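Tlr1174 protein (Synechococcus elongatus, PDB 2OZT) converts 2-succinyl-6-hydroxy-2,4-cyclohexadiene-1-carboxylate to 2-succinylbenzoate, a dehydration step on the way to phylloquinone, with the help of a divalent metal cation. Local coordinates at residues 156-159 against 160-164; 285-289 against 290-294; 56-59 against 60-64. All coordinates share one frame; numbering follows the deposited sequence.

Interaction 1: residues 156-159 against 160-164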
loop_
_atom_site.group_PDB
_atom_site.type_symbol
_atom_site.label_atom_id
_atom_site.label_comp_id
_atom_site.label_asym_id
_atom_site.label_seq_id
_atom_site.Cartn_x
_atom_site.Cartn_y
_atom_site.Cartn_z
ATOM N N ALA A 156 7.363 -19.656 -18.313
ATOM C CA ALA A 156 6.910 -20.495 -19.430
ATOM C C ALA A 156 5.418 -20.791 -19.420
ATOM O O ALA A 156 4.789 -20.886 -20.487
ATOM C CB ALA A 156 7.707 -21.779 -19.444
ATOM N N ALA A 157 4.845 -20.946 -18.227
ATOM C CA ALA A 157 3.433 -21.287 -18.057
ATOM C C ALA A 157 2.451 -20.103 -18.161
ATOM O O ALA A 157 1.331 -20.275 -18.605
ATOM C CB ALA A 157 3.252 -21.967 -16.737
ATOM N N LEU A 158 2.865 -18.914 -17.720
ATOM C CA LEU A 158 1.932 -17.771 -17.711
ATOM C C LEU A 158 1.480 -17.439 -19.118
ATOM O O LEU A 158 2.264 -17.495 -20.062
ATOM C CB LEU A 158 2.585 -16.542 -17.065
ATOM C CG LEU A 158 2.729 -16.592 -15.541
ATOM C CD1 LEU A 158 3.638 -15.449 -15.087
ATOM C CD2 LEU A 158 1.371 -16.416 -14.906
ATOM N N PRO A 159 0.195 -17.094 -19.291
ATOM C CA PRO A 159 -0.267 -16.824 -20.670
ATOM C C PRO A 159 0.277 -15.533 -21.247
ATOM O O PRO A 159 0.727 -14.645 -20.502
ATOM C CB PRO A 159 -1.796 -16.691 -20.512
ATOM C CG PRO A 159 -2.114 -17.343 -19.187
ATOM C CD PRO A 159 -0.910 -17.003 -18.318
ATOM N N PRO A 160 0.191 -15.368 -22.572
ATOM C CA PRO A 160 0.532 -14.092 -23.192
ATOM C C PRO A 160 -0.207 -12.940 -22.548
ATOM O O PRO A 160 -1.451 -13.025 -22.303
ATOM C CB PRO A 160 0.053 -14.255 -24.644
ATOM C CG PRO A 160 0.068 -15.740 -24.867
ATOM C CD PRO A 160 -0.246 -16.394 -23.559
ATOM N N GLY A 161 0.550 -11.886 -22.260
ATOM C CA GLY A 161 -0.041 -10.696 -21.644
ATOM C C GLY A 161 0.127 -10.641 -20.135
ATOM O O GLY A 161 -0.199 -9.620 -19.523
ATOM N N ALA A 162 0.565 -11.744 -19.508
ATOM C CA ALA A 162 0.830 -11.742 -18.064
ATOM C C ALA A 162 1.966 -10.761 -17.692
ATOM O O ALA A 162 2.927 -10.572 -18.441
ATOM C CB ALA A 162 1.155 -13.183 -17.557
ATOM N N LYS A 163 1.875 -10.218 -16.486
ATOM C CA LYS A 163 2.969 -9.409 -15.918
ATOM C C LYS A 163 3.278 -9.943 -14.535
ATOM O O LYS A 163 2.388 -10.382 -13.836
ATOM C CB LYS A 163 2.561 -7.938 -15.812
ATOM C CG LYS A 163 2.442 -7.215 -17.181
ATOM C CD LYS A 163 3.854 -6.998 -17.797
ATOM C CE LYS A 163 3.774 -6.261 -19.144
ATOM N NZ LYS A 163 3.524 -4.792 -18.997
ATOM N N LEU A 164 4.560 -9.952 -14.140
ATOM C CA LEU A 164 4.962 -10.558 -12.881
ATOM C C LEU A 164 5.912 -9.638 -12.107
ATOM O O LEU A 164 6.873 -9.113 -12.684
ATOM C CB LEU A 164 5.665 -11.892 -13.222
ATOM C CG LEU A 164 6.192 -12.617 -12.008
ATOM C CD1 LEU A 164 5.067 -13.020 -11.015
ATOM C CD2 LEU A 164 6.999 -13.826 -12.538
#

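Interaction 2: residues 285-289 against 290-294. With PO4 (phosphate ion), chain B.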
loop_
_atom_site.group_PDB
_atom_site.type_symbol
_atom_site.label_atom_id
_atom_site.label_comp_id
_atom_site.label_asym_id
_atom_site.label_seq_id
_atom_site.Cartn_x
_atom_site.Cartn_y
_atom_site.Cartn_z
ATOM N N HIS A 285 -11.610 6.559 -4.014
ATOM C CA HIS A 285 -12.059 7.887 -4.437
ATOM C C HIS A 285 -10.868 8.699 -4.956
ATOM O O HIS A 285 -10.967 9.399 -5.973
ATOM C CB HIS A 285 -12.702 8.579 -3.220
ATOM C CG HIS A 285 -12.935 10.056 -3.389
ATOM N ND1 HIS A 285 -13.803 10.570 -4.327
ATOM C CD2 HIS A 285 -12.399 11.124 -2.750
ATOM C CE1 HIS A 285 -13.791 11.890 -4.264
ATOM N NE2 HIS A 285 -12.957 12.254 -3.308
ATOM N N LEU A 286 -9.763 8.693 -4.210
ATOM C CA LEU A 286 -8.590 9.431 -4.659
ATOM C C LEU A 286 -8.069 8.924 -6.031
ATOM O O LEU A 286 -7.567 9.700 -6.838
ATOM C CB LEU A 286 -7.467 9.303 -3.620
ATOM C CG LEU A 286 -7.756 10.103 -2.323
ATOM C CD1 LEU A 286 -6.899 9.602 -1.175
ATOM C CD2 LEU A 286 -7.470 11.584 -2.589
ATOM N N LEU A 287 -8.182 7.618 -6.272
ATOM C CA LEU A 287 -7.773 7.071 -7.557
ATOM C C LEU A 287 -8.587 7.598 -8.733
ATOM O O LEU A 287 -8.146 7.496 -9.874
ATOM C CB LEU A 287 -7.837 5.543 -7.512
ATOM C CG LEU A 287 -6.842 4.851 -6.511
ATOM C CD1 LEU A 287 -7.001 3.349 -6.504
ATOM C CD2 LEU A 287 -5.401 5.235 -6.831
ATOM N N GLU A 288 -9.779 8.154 -8.479
ATOM C CA GLU A 288 -10.532 8.781 -9.592
ATOM C C GLU A 288 -9.768 10.015 -10.097
ATOM O O GLU A 288 -9.905 10.375 -11.270
ATOM C CB GLU A 288 -11.930 9.205 -9.159
ATOM C CG GLU A 288 -12.908 8.065 -8.837
ATOM C CD GLU A 288 -13.302 7.322 -10.093
ATOM O OE1 GLU A 288 -13.893 7.953 -11.005
ATOM O OE2 GLU A 288 -13.006 6.122 -10.198
ATOM N N THR A 289 -9.011 10.655 -9.217
ATOM C CA THR A 289 -8.123 11.757 -9.625
ATOM C C THR A 289 -6.784 11.235 -10.177
ATOM O O THR A 289 -6.393 11.607 -11.284
ATOM C CB THR A 289 -7.933 12.745 -8.493
ATOM O OG1 THR A 289 -9.208 13.390 -8.208
ATOM C CG2 THR A 289 -6.861 13.808 -8.859
ATOM N N TRP A 290 -6.089 10.370 -9.423
ATOM C CA TRP A 290 -4.762 9.949 -9.827
ATOM C C TRP A 290 -4.737 8.981 -11.012
ATOM O O TRP A 290 -3.739 8.951 -11.739
ATOM C CB TRP A 290 -4.024 9.314 -8.632
ATOM C CG TRP A 290 -3.752 10.317 -7.522
ATOM C CD1 TRP A 290 -3.401 11.635 -7.664
ATOM C CD2 TRP A 290 -3.751 10.050 -6.103
ATOM N NE1 TRP A 290 -3.189 12.204 -6.411
ATOM C CE2 TRP A 290 -3.386 11.239 -5.452
ATOM C CE3 TRP A 290 -3.974 8.902 -5.332
ATOM C CZ2 TRP A 290 -3.288 11.329 -4.055
ATOM C CZ3 TRP A 290 -3.837 8.981 -3.944
ATOM C CH2 TRP A 290 -3.532 10.208 -3.320
ATOM N N GLN A 291 -5.813 8.226 -11.219
ATOM C CA GLN A 291 -5.969 7.341 -12.393
ATOM C C GLN A 291 -4.806 6.383 -12.611
ATOM O O GLN A 291 -3.981 6.555 -13.517
ATOM C CB GLN A 291 -6.198 8.170 -13.657
ATOM C CG GLN A 291 -7.464 9.011 -13.511
ATOM C CD GLN A 291 -8.639 8.422 -14.189
ATOM O OE1 GLN A 291 -8.518 7.838 -15.260
ATOM N NE2 GLN A 291 -9.813 8.554 -13.571
ATOM N N PRO A 292 -4.729 5.372 -11.753
ATOM C CA PRO A 292 -3.552 4.497 -11.748
ATOM C C PRO A 292 -3.353 3.760 -13.078
ATOM O O PRO A 292 -4.318 3.420 -13.766
ATOM C CB PRO A 292 -3.857 3.500 -10.599
ATOM C CG PRO A 292 -5.358 3.551 -10.444
ATOM C CD PRO A 292 -5.734 4.981 -10.770
ATOM N N CYS A 293 -2.092 3.486 -13.396
ATOM C CA CYS A 293 -1.746 2.788 -14.627
ATOM C C CYS A 293 -1.080 1.444 -14.410
ATOM O O CYS A 293 -0.536 0.833 -15.350
ATOM C CB CYS A 293 -0.821 3.654 -15.499
ATOM S SG CYS A 293 0.720 4.063 -14.733
ATOM N N HIS A 294 -1.083 0.982 -13.164
ATOM C CA HIS A 294 -0.594 -0.363 -12.830
ATOM C C HIS A 294 -1.561 -1.036 -11.897
ATOM O O HIS A 294 -2.255 -0.355 -11.104
ATOM C CB HIS A 294 0.770 -0.275 -12.150
ATOM C CG HIS A 294 1.803 0.388 -13.009
ATOM N ND1 HIS A 294 2.206 -0.143 -14.218
ATOM C CD2 HIS A 294 2.504 1.546 -12.843
ATOM C CE1 HIS A 294 3.121 0.652 -14.761
ATOM N NE2 HIS A 294 3.307 1.691 -13.962
HETATM P P PO4 B . 0.751 -3.494 -14.517
HETATM O O1 PO4 B . -0.667 -3.783 -14.135
HETATM O O2 PO4 B . 1.445 -3.121 -13.253
HETATM O O3 PO4 B . 1.357 -4.782 -15.076
HETATM O O4 PO4 B . 1.103 -2.431 -15.541
#

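Interaction 3: residues 56-59 against 60-64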
loop_
_atom_site.group_PDB
_atom_site.type_symbol
_atom_site.label_atom_id
_atom_site.label_comp_id
_atom_site.label_asym_id
_atom_site.label_seq_id
_atom_site.Cartn_x
_atom_site.Cartn_y
_atom_site.Cartn_z
ATOM N N GLU A 56 5.417 5.767 13.090
ATOM C CA GLU A 56 4.124 6.145 13.678
ATOM C C GLU A 56 3.507 4.939 14.379
ATOM O O GLU A 56 3.510 3.800 13.849
ATOM C CB GLU A 56 3.187 6.622 12.559
ATOM C CG GLU A 56 1.789 6.987 13.037
ATOM C CD GLU A 56 0.979 7.611 11.886
ATOM O OE1 GLU A 56 1.296 7.281 10.723
ATOM O OE2 GLU A 56 0.006 8.371 12.158
ATOM N N THR A 57 2.987 5.177 15.582
ATOM C CA THR A 57 2.284 4.127 16.328
ATOM C C THR A 57 0.831 4.522 16.561
ATOM O O THR A 57 0.504 5.689 16.640
ATOM C CB THR A 57 2.924 3.866 17.718
ATOM O OG1 THR A 57 2.792 5.047 18.527
ATOM C CG2 THR A 57 4.422 3.460 17.553
ATOM N N LEU A 58 -0.028 3.524 16.675
ATOM C CA LEU A 58 -1.414 3.790 16.961
ATOM C C LEU A 58 -1.504 4.539 18.283
ATOM O O LEU A 58 -2.344 5.451 18.441
ATOM C CB LEU A 58 -2.208 2.500 17.018
ATOM C CG LEU A 58 -3.709 2.702 17.217
ATOM C CD1 LEU A 58 -4.304 3.527 16.063
ATOM C CD2 LEU A 58 -4.429 1.360 17.350
ATOM N N ASN A 59 -0.691 4.188 19.270
ATOM C CA ASN A 59 -0.758 4.950 20.543
ATOM C C ASN A 59 -0.493 6.423 20.373
ATOM O O ASN A 59 -1.150 7.274 21.030
ATOM C CB ASN A 59 0.218 4.352 21.563
ATOM C CG ASN A 59 -0.258 3.023 22.098
ATOM O OD1 ASN A 59 -1.374 2.572 21.834
ATOM N ND2 ASN A 59 0.635 2.343 22.837
ATOM N N ALA A 60 0.414 6.778 19.486
ATOM C CA ALA A 60 0.688 8.184 19.244
ATOM C C ALA A 60 -0.495 8.868 18.528
ATOM O O ALA A 60 -0.806 10.050 18.784
ATOM C CB ALA A 60 1.979 8.321 18.405
ATOM N N ASP A 61 -1.171 8.153 17.629
ATOM C CA ASP A 61 -2.349 8.688 16.941
ATOM C C ASP A 61 -3.491 8.900 17.954
ATOM O O ASP A 61 -4.277 9.880 17.867
ATOM C CB ASP A 61 -2.819 7.719 15.870
ATOM C CG ASP A 61 -1.831 7.605 14.706
ATOM O OD1 ASP A 61 -1.165 8.609 14.367
ATOM O OD2 ASP A 61 -1.783 6.515 14.118
ATOM N N ILE A 62 -3.597 7.980 18.919
ATOM C CA ILE A 62 -4.641 8.085 19.962
ATOM C C ILE A 62 -4.386 9.327 20.804
ATOM O O ILE A 62 -5.319 10.129 21.068
ATOM C CB ILE A 62 -4.711 6.797 20.865
ATOM C CG1 ILE A 62 -5.328 5.648 20.082
ATOM C CG2 ILE A 62 -5.625 7.064 22.097
ATOM C CD1 ILE A 62 -5.007 4.280 20.667
ATOM N N ALA A 63 -3.139 9.532 21.192
ATOM C CA ALA A 63 -2.778 10.715 21.970
ATOM C C ALA A 63 -3.136 11.984 21.178
ATOM O O ALA A 63 -3.707 12.930 21.716
ATOM C CB ALA A 63 -1.328 10.701 22.323
ATOM N N LEU A 64 -2.820 11.999 19.884
ATOM C CA LEU A 64 -3.203 13.103 19.013
ATOM C C LEU A 64 -4.691 13.331 19.066
ATOM O O LEU A 64 -5.135 14.485 19.268
ATOM C CB LEU A 64 -2.827 12.776 17.555
ATOM C CG LEU A 64 -3.329 13.865 16.594
ATOM C CD1 LEU A 64 -2.545 15.187 16.692
ATOM C CD2 LEU A 64 -3.429 13.329 15.182
#

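Interaction 1: residues 156-159 against 160-164
Leu158 and Ala162 face each other across a tight reversal of the chain, and their CB atoms meet at 3.7 Å. The methyl of Ala162 points toward residues 156-159. Leu158 CB comes nearest to it, and Leu158 CD1 and CD2, each 4.2 Å from Ala162 CB, lie about equally far from the methyl. This placement follows from a chi1 of -74°, which sets CG of Leu158 beside its own backbone N and anti to the carbonyl carbon. One branch reaches further, with Leu158 CD1 lying 4.5 Å from Leu164 CB, a looser apolar contact to Leu164, in the strand that starts just after the turn.

Between the two residues the chain turns through Pro159, Pro160, Gly161 and Ala162, a type II beta turn. Its closing bond runs from Ala162 N to Pro159 O, 3.1 Å long and fairly straight at 159°, with the donor somewhat tilted from the carbonyl plane. The two middle residues fit the turn type: Pro160 has its phi held negative by its ring, and Gly161 takes a positive phi of 98°, a conformation in which any side chain would collide with the carbonyl oxygen of Pro160. The proline rings follow one another closely, Pro159 CB lying 3.4 Å from Pro160 CD, while the other flank of the Pro159 ring turns CD to the Ala162 methyl.

In the beta-alpha-beta unit of strand 134-138, helix 144-157 and strand 163-167, this turn carries the chain from the helix into the second strand. Trp124 and Trp128 of helix 120-129 pack on Leu158, Pro159 and Ala162, Leu164 touches Phe135 and Trp137 of strand 134-138 and Leu151, Leu154 and Leu155 of helix 144-157, and Lys191 NZ is hydrogen-bonded to Leu158 O.

Interaction 2: residues 285-289 against 290-294
Trp290 lies beside Leu286, one helical turn earlier, and the two side chains point the same way. From Trp290 CB, which is 4.0 Å from Leu286 O, a chi1 of -65° swings CG back beside the backbone N and brings the indole over that turn. CG and CD2 pass near the same carbonyl oxygen, which lies 3.6 Å above the ring plane toward its rim. Farther out, CE3 and CZ3 come under Leu286 CB, a CH-pi contact in which that carbon is 4.1 Å from the centroid of the six-membered ring and 28° off the normal. CH2 meets Leu286 CD1 at 4.0 Å, while Leu287 CD2 approaches CE3 at the ring edge. On the pyrrole side NE1 is hydrogen-bonded to Ser256 OG, and Phe270 lies nearly parallel to the indole.

At this C-terminal end of helix 277-290, in the barrel domain of the enolase superfamily, Leu286 O accepts from Thr289 N and Trp290 N, and Gln291 N still donates to Leu287 O as its residue, with positive phi, leaves the helix. NE2 of the bent Gln291 side chain donates to Glu288 O (2.9 Å, 166°) from above the carbonyl plane. Pro292 CD follows, 3.9 Å from Leu287 CB. His294 ND1 donates nearly straight, 2.9 Å, to O4 of a phosphate ion, probably from the crystallisation liquor and also hydrogen-bonded to Arg165 NH2, Thr134 OG1 and Ala295 N.

Interaction 3: residues 56-59 against 60-64
Glu56, just before helix 58-67, brings its carboxyl group to that of Asp61 in the first turn, with Glu56 OE2 and Asp61 OD1 only 2.5 Å apart. At that separation one of the two acids probably holds a proton. Their planes stand 78° apart, and the extended glutamate crosses the aspartate at about a right angle. Both glutamate oxygens also accept from backbone amides, OE1 from Ala86 N and OE2 from Ala87 N. An alanine at Glu56 would remove the acceptors of those two amides and is likely to leave them, and the Asp61 carboxyl group, without their present partner.

Hydrogen bonds start the helix at Thr57, its N-cap: with chi1 at 64°, OG1 lies between the backbone N and the carbonyl carbon and accepts from Ala60 N at 3.1 Å and 150°. Thr57 O takes Asp61 N at 3.1 Å, in the carbonyl plane, and a weak, strongly bent bond from Ala60 N. The regular helical pattern continues with Ile62 N to Leu58 O, nearly along the C=O axis, and Ala63 N to Asn59 O.

Apolar packing is light between the segments: Leu58 CG meets Ile62 CD1 at 4.0 Å, one turn on.

Leu58 and Ile62 lay the helix on the antiparallel sheet, against Ile31 of strand 23-36 and Ile9 of strand 3-20. On another flank Asp61 and Leu64 meet Ala87 of helix 85-97, whose first backbone amides the glutamate holds.

Overall arrangement
Along the chain the order is interaction 3, interaction 1, interaction 2. Interaction 3 belongs to the N-terminal domain, where helix 58-67 packs on the four-stranded antiparallel sheet; interaction 1 and the helix of interaction 2 belong to the barrel-like C-terminal domain that carries the metal-binding Asp167, Glu196 and Asp221. Interactions 1 and 3 lie on opposite sides of the chain's centre, their centres about 43 Å apart. Centres of 1 and 2 are about 25 Å apart (nearest atoms about 7 Å), those of 2 and 3 about 29 Å (about 15 Å). Two are thus helix C-terminal ends in the barrel domain, one a helix N-terminus in the N-terminal domain, and none includes a metal-binding residue.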